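PDB 6K5J: GH3 beta-N-acetylglucosaminidase from Paenibacillaceae, which probably hydrolyses terminal beta-linked N-acetylglucosamine residues from chitin-derived oligosaccharides or related glycoconjugates, as a family 3 glycoside hydrolase with a TIM-barrel domain. Local coordinates for residues 157-160 with 161-165; 185-188 with 189-192; 204-207 with 208-212. All coordinates share one frame; numbering follows the deposited sequence.

Contact 1 of 3, residues 157-160 with 161-165; sequences TAEL and VARLG
The opening turns of helix 158-174, which joins the neighbouring parallel strands 132-133 and 178-184 of the TIM-barrel domain, carry a salt bridge from E159 to R163, one turn on. The arginine grips the carboxylate side-on, one nitrogen to each oxygen. R163 NE is 2.8 Å from E159 OE2 and comes from above the carboxylate plane. R163 NH2 meets E159 OE1 at 3.1 Å, on the syn lone pair of that oxygen and in the guanidinium plane. The carboxylate and guanidinium planes are turned 31° apart, and the two oxygens are met differently. E159 has CG anti to the backbone N (chi1 -170°) and then bends at chi2, which carries its carboxylate to the arginine.

Next to this pair, L160 CD1 approaches R163 NH2 obliquely, at 3.4 Å, and lies 3.9 Å from L164 CD1. T157 is the N-cap: its OG1 accepts a weak bond of 3.3 Å from L160 N, while its carbonyl takes V161 N as the regular helical bonding begins. On the buried side V161 packs on I140 and on P215 of helix 213-222.

R163 NH1 bonds to G109 O, which gives each guanidinium nitrogen an acceptor; two bonds to one carboxylate and this third one should hold the guanidinium against rotation and tie the helix to the link just ahead of helix 111-127.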
loop_
_atom_site.group_PDB
_atom_site.type_symbol
_atom_site.label_atom_id
_atom_site.label_comp_id
_atom_site.label_asym_id
_atom_site.label_seq_id
_atom_site.Cartn_x
_atom_site.Cartn_y
_atom_site.Cartn_z
ATOM N N THR A 157 -3.174 13.289 10.760
ATOM C CA THR A 157 -3.473 13.326 12.185
ATOM C C THR A 157 -3.654 11.916 12.719
ATOM O O THR A 157 -4.153 11.028 12.022
ATOM C CB THR A 157 -4.730 14.140 12.503
ATOM O OG1 THR A 157 -5.854 13.566 11.834
ATOM C CG2 THR A 157 -4.554 15.592 12.092
ATOM N N ALA A 158 -3.247 11.728 13.977
ATOM C CA ALA A 158 -3.444 10.443 14.631
ATOM C C ALA A 158 -4.923 10.087 14.710
ATOM O O ALA A 158 -5.296 8.921 14.544
ATOM C CB ALA A 158 -2.828 10.467 16.031
ATOM N N GLU A 159 -5.780 11.083 14.955
ATOM C CA GLU A 159 -7.204 10.809 15.132
ATOM C C GLU A 159 -7.818 10.222 13.865
ATOM O O GLU A 159 -8.555 9.231 13.919
ATOM C CB GLU A 159 -7.936 12.086 15.540
ATOM C CG GLU A 159 -9.371 11.857 15.973
ATOM C CD GLU A 159 -10.367 11.888 14.821
ATOM O OE1 GLU A 159 -10.022 12.365 13.712
ATOM O OE2 GLU A 159 -11.513 11.430 15.030
ATOM N N LEU A 160 -7.545 10.842 12.714
ATOM C CA LEU A 160 -8.130 10.368 11.462
ATOM C C LEU A 160 -7.600 8.986 11.098
ATOM O O LEU A 160 -8.370 8.094 10.723
ATOM C CB LEU A 160 -7.837 11.361 10.338
ATOM C CG LEU A 160 -8.368 10.921 8.968
ATOM C CD1 LEU A 160 -9.880 11.027 8.947
ATOM C CD2 LEU A 160 -7.737 11.749 7.845
ATOM N N VAL A 161 -6.284 8.794 11.209
ATOM C CA VAL A 161 -5.672 7.509 10.867
ATOM C C VAL A 161 -6.176 6.406 11.788
ATOM O O VAL A 161 -6.469 5.292 11.337
ATOM C CB VAL A 161 -4.134 7.634 10.892
ATOM C CG1 VAL A 161 -3.464 6.262 10.850
ATOM C CG2 VAL A 161 -3.650 8.482 9.712
ATOM N N ALA A 162 -6.312 6.694 13.089
ATOM C CA ALA A 162 -6.822 5.668 13.996
ATOM C C ALA A 162 -8.280 5.335 13.696
ATOM O O ALA A 162 -8.671 4.164 13.714
ATOM C CB ALA A 162 -6.678 6.113 15.458
ATOM N N ARG A 163 -9.095 6.357 13.432
ATOM C CA ARG A 163 -10.526 6.147 13.243
ATOM C C ARG A 163 -10.796 5.323 11.987
ATOM O O ARG A 163 -11.584 4.369 12.009
ATOM C CB ARG A 163 -11.235 7.506 13.170
ATOM C CG ARG A 163 -12.741 7.418 13.016
ATOM C CD ARG A 163 -13.428 8.732 13.401
ATOM N NE ARG A 163 -12.662 9.910 12.992
ATOM C CZ ARG A 163 -12.777 10.492 11.803
ATOM N NH1 ARG A 163 -13.610 9.986 10.906
ATOM N NH2 ARG A 163 -12.060 11.568 11.513
ATOM N N LEU A 164 -10.132 5.665 10.887
ATOM C CA LEU A 164 -10.327 4.915 9.650
ATOM C C LEU A 164 -9.547 3.606 9.668
ATOM O O LEU A 164 -10.041 2.579 9.185
ATOM C CB LEU A 164 -9.896 5.759 8.445
ATOM C CG LEU A 164 -10.933 6.673 7.797
ATOM C CD1 LEU A 164 -11.628 7.557 8.824
ATOM C CD2 LEU A 164 -10.261 7.513 6.696
ATOM N N GLY A 165 -8.335 3.626 10.231
ATOM C CA GLY A 165 -7.485 2.446 10.188
ATOM C C GLY A 165 -8.034 1.265 10.962
ATOM O O GLY A 165 -7.920 0.123 10.512
#

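Contact 2 of 3, residues 185-188 with 189-192; sequences PGHG and DTGE
Residues H187 to T190 make a type I beta turn, closed by a long, weak bond of 3.5 Å from T190 N to H187 O, just after a cis peptide before P185 and a positive phi at G186 (135°) that calls for glycine. A second link is a water, which donates to G186 O at 2.7 Å and accepts from D189 N at 2.9 Å.

The side chains close the turn more firmly than the backbone does. H187 ND1 donates to T190 OG1 at 2.8 Å, with the hydroxyl oxygen in the plane of the imidazole. T190 has chi1 near 59°, placing OG1 between its backbone N and carbonyl carbon, where it faces the ring edge; its methyl CG2 lies 3.5 Å from H187 ND1. E192 O also comes to the ring edge, 3.8 Å from H187 CE1. Across the imidazole, NE2 pairs with S194 OG, so the ring is held through both nitrogens. The D189 carboxylate leaves the turn for H203 (OD2) and for N142 and R207 (OD1), and N146 ND2 bonds to the carbonyls of H187 and G188. With an alanine in place of the histidine, T190 OG1 and S194 OG would probably both lose the imidazole that links them, and the turn would be less firmly tied to the loop carrying S194.

The H187 side chain lies about 4 Å from a NAG, nearest atoms. The run PGHGDTGE after strand 178-184 falls in the KHFPGHGxxxxDSH motif of family 3 beta-N-acetylglucosaminidases, whose loop probably lines the active site.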
loop_
_atom_site.group_PDB
_atom_site.type_symbol
_atom_site.label_atom_id
_atom_site.label_comp_id
_atom_site.label_asym_id
_atom_site.label_seq_id
_atom_site.Cartn_x
_atom_site.Cartn_y
_atom_site.Cartn_z
ATOM N N PRO A 185 7.124 1.537 14.369
ATOM C CA PRO A 185 6.141 2.371 15.077
ATOM C C PRO A 185 5.648 3.602 14.310
ATOM O O PRO A 185 5.070 4.490 14.928
ATOM C CB PRO A 185 6.907 2.810 16.336
ATOM C CG PRO A 185 8.333 2.897 15.876
ATOM C CD PRO A 185 8.495 1.772 14.859
ATOM N N GLY A 186 5.864 3.667 12.996
ATOM C CA GLY A 186 5.303 4.771 12.239
ATOM C C GLY A 186 6.290 5.386 11.269
ATOM O O GLY A 186 7.271 6.000 11.686
ATOM N N HIS A 187 6.015 5.243 9.975
ATOM C CA HIS A 187 6.890 5.658 8.886
ATOM C C HIS A 187 6.482 6.998 8.277
ATOM O O HIS A 187 7.111 7.438 7.312
ATOM C CB HIS A 187 6.888 4.559 7.800
ATOM C CG HIS A 187 8.165 4.431 7.018
ATOM N ND1 HIS A 187 8.801 5.505 6.423
ATOM C CD2 HIS A 187 8.891 3.332 6.678
ATOM C CE1 HIS A 187 9.877 5.079 5.783
ATOM N NE2 HIS A 187 9.958 3.767 5.923
ATOM N N GLY A 188 5.459 7.667 8.821
ATOM C CA GLY A 188 4.865 8.812 8.140
ATOM C C GLY A 188 5.707 10.076 8.146
ATOM O O GLY A 188 5.519 10.940 7.278
ATOM N N ASP A 189 6.628 10.211 9.096
ATOM C CA ASP A 189 7.425 11.428 9.240
ATOM C C ASP A 189 8.684 11.420 8.378
ATOM O O ASP A 189 9.278 12.486 8.173
ATOM C CB ASP A 189 7.789 11.618 10.734
ATOM C CG ASP A 189 8.556 12.913 11.018
ATOM O OD1 ASP A 189 7.918 13.974 11.116
ATOM O OD2 ASP A 189 9.797 12.857 11.183
ATOM N N THR A 190 9.070 10.272 7.817
ATOM C CA THR A 190 10.392 10.131 7.212
ATOM C C THR A 190 10.512 10.961 5.945
ATOM O O THR A 190 9.629 10.930 5.081
ATOM C CB THR A 190 10.692 8.665 6.874
ATOM O OG1 THR A 190 9.693 8.154 5.975
ATOM C CG2 THR A 190 10.754 7.811 8.140
ATOM N N GLY A 191 11.621 11.690 5.822
ATOM C CA GLY A 191 11.990 12.271 4.547
ATOM C C GLY A 191 12.772 11.352 3.642
ATOM O O GLY A 191 13.067 11.709 2.497
ATOM N N GLU A 192 13.121 10.162 4.121
ATOM C CA GLU A 192 13.873 9.193 3.345
ATOM C C GLU A 192 13.103 7.884 3.246
ATOM O O GLU A 192 12.246 7.578 4.074
ATOM C CB GLU A 192 15.248 8.945 3.961
ATOM C CG GLU A 192 16.163 10.154 3.876
ATOM C CD GLU A 192 17.578 9.796 4.248
ATOM O OE1 GLU A 192 17.861 9.729 5.463
ATOM O OE2 GLU A 192 18.390 9.560 3.326
HETATM O O HOH W 1 7.240 8.730 11.515
#

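Contact 3 of 3, residues 204-207 with 208-212; sequences ARER and LDRLE
R207 starts with chi1 at 144°, well off a staggered position, and bends at chi2 (71°), while E212 folds at its own chi2 (75°), so that guanidinium and carboxylate meet nearly coplanar. This is the side-on salt bridge at the end of the short helix 205-210 of the TIM-barrel domain. R207 NE reaches E212 OE1 at 2.9 Å and R207 NH2 reaches E212 OE2 at 2.8 Å, both on syn lone pairs. R207 NH2 has D189 as a second acid partner, and with two carboxylates round it the guanidinium probably helps keep both ionised. L211 CD2 covers a face of the group, 3.4 Å from R207 NE.

Two more pairs, each four residues apart, run along the helix. R205 NE meets D209 OD1 at 2.9 Å in the guanidinium plane, although the carboxylate is turned steeply against it; R205 also bridges to E258. E206 and R210 lie alongside each other, with R210 NE to E206 OE2 at 3.1 Å and a weaker bond from NH2 to OE1. R210 NH1 bonds to the carbonyl of V535. Aliphatic R207 CD sits 3.7 Å above the R210 guanidinium plane, offset toward its rim.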
loop_
_atom_site.group_PDB
_atom_site.type_symbol
_atom_site.label_atom_id
_atom_site.label_comp_id
_atom_site.label_asym_id
_atom_site.label_seq_id
_atom_site.Cartn_x
_atom_site.Cartn_y
_atom_site.Cartn_z
ATOM N N ALA A 204 11.299 13.188 20.063
ATOM C CA ALA A 204 11.226 12.741 21.441
ATOM C C ALA A 204 10.031 11.821 21.654
ATOM O O ALA A 204 9.059 11.813 20.891
ATOM C CB ALA A 204 11.128 13.939 22.390
ATOM N N ARG A 205 10.106 11.062 22.743
ATOM C CA ARG A 205 9.076 10.085 23.057
ATOM C C ARG A 205 7.693 10.729 23.168
ATOM O O ARG A 205 6.696 10.129 22.756
ATOM C CB ARG A 205 9.471 9.366 24.344
ATOM C CG ARG A 205 8.642 8.198 24.704
ATOM C CD ARG A 205 8.605 7.138 23.612
ATOM N NE ARG A 205 7.489 6.268 23.938
ATOM C CZ ARG A 205 7.599 5.154 24.648
ATOM N NH1 ARG A 205 8.793 4.739 25.062
ATOM N NH2 ARG A 205 6.514 4.454 24.926
ATOM N N GLU A 206 7.603 11.951 23.717
ATOM C CA GLU A 206 6.293 12.592 23.825
ATOM C C GLU A 206 5.635 12.727 22.458
ATOM O O GLU A 206 4.412 12.607 22.331
ATOM C CB GLU A 206 6.398 13.970 24.493
ATOM C CG GLU A 206 7.176 15.050 23.730
ATOM C CD GLU A 206 6.363 15.769 22.632
ATOM O OE1 GLU A 206 6.991 16.255 21.659
ATOM O OE2 GLU A 206 5.111 15.837 22.726
ATOM N N ARG A 207 6.428 12.991 21.425
ATOM C CA ARG A 207 5.842 13.149 20.106
ATOM C C ARG A 207 5.416 11.797 19.545
ATOM O O ARG A 207 4.323 11.673 18.982
ATOM C CB ARG A 207 6.837 13.876 19.199
ATOM C CG ARG A 207 6.837 13.424 17.770
ATOM C CD ARG A 207 5.602 13.836 16.988
ATOM N NE ARG A 207 5.762 13.236 15.674
ATOM C CZ ARG A 207 6.359 13.839 14.656
ATOM N NH1 ARG A 207 6.790 15.092 14.783
ATOM N NH2 ARG A 207 6.498 13.199 13.506
ATOM N N LEU A 208 6.246 10.759 19.735
ATOM C CA LEU A 208 5.869 9.426 19.276
ATOM C C LEU A 208 4.604 8.942 19.977
ATOM O O LEU A 208 3.751 8.302 19.353
ATOM C CB LEU A 208 7.021 8.436 19.502
ATOM C CG LEU A 208 8.356 8.748 18.812
ATOM C CD1 LEU A 208 9.415 7.689 19.132
ATOM C CD2 LEU A 208 8.167 8.887 17.292
ATOM N N ASP A 209 4.465 9.240 21.275
ATOM C CA ASP A 209 3.290 8.790 22.019
ATOM C C ASP A 209 2.013 9.448 21.510
ATOM O O ASP A 209 0.951 8.815 21.479
ATOM C CB ASP A 209 3.446 9.092 23.513
ATOM C CG ASP A 209 4.440 8.182 24.196
ATOM O OD1 ASP A 209 4.766 7.117 23.641
ATOM O OD2 ASP A 209 4.900 8.542 25.298
ATOM N N ARG A 210 2.083 10.717 21.133
ATOM C CA ARG A 210 0.866 11.414 20.743
ATOM C C ARG A 210 0.565 11.306 19.256
ATOM O O ARG A 210 -0.578 11.544 18.849
ATOM C CB ARG A 210 0.945 12.888 21.129
ATOM C CG ARG A 210 1.824 13.721 20.244
ATOM C CD ARG A 210 1.729 15.200 20.620
ATOM N NE ARG A 210 3.017 15.854 20.434
ATOM C CZ ARG A 210 3.432 16.371 19.285
ATOM N NH1 ARG A 210 2.647 16.335 18.211
ATOM N NH2 ARG A 210 4.632 16.929 19.213
ATOM N N LEU A 211 1.553 10.959 18.442
ATOM C CA LEU A 211 1.327 10.902 17.004
ATOM C C LEU A 211 1.546 9.481 16.487
ATOM O O LEU A 211 0.587 8.707 16.401
ATOM C CB LEU A 211 2.229 11.910 16.286
ATOM C CG LEU A 211 1.798 12.138 14.826
ATOM C CD1 LEU A 211 0.417 12.773 14.778
ATOM C CD2 LEU A 211 2.814 12.981 14.061
ATOM N N GLU A 212 2.806 9.129 16.197
ATOM C CA GLU A 212 3.154 7.867 15.533
ATOM C C GLU A 212 2.453 6.658 16.154
ATOM O O GLU A 212 1.822 5.862 15.451
ATOM C CB GLU A 212 4.673 7.665 15.582
ATOM C CG GLU A 212 5.468 8.312 14.432
ATOM C CD GLU A 212 5.610 9.832 14.552
ATOM O OE1 GLU A 212 5.238 10.403 15.597
ATOM O OE2 GLU A 212 6.109 10.461 13.591
#

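Overall arrangement
All three contacts lie in the family 3 barrel domain, and contacts 1 and 2 sit before and after strand 178-184. Contact 2 is the buried one, beside the sugar, and has no salt bridge inside it, only hydrogen bonds and a bridging water. Contact 1 is the start of a long helix, contact 3 the whole of a short one and the residues just after it; both are partly buried, and arginine-carboxylate pairs dominate, one against three. The centre of contact 3 is about 24 Å from that of the chain, the farthest of the three. Contact 3 joins the others: a salt bridge ties it to contact 2, where E212 also packs on P185 O and D189 CB, and A158 of contact 1 packs on the carbonyls of R210 and L211. Contacts 1 and 2 do not touch.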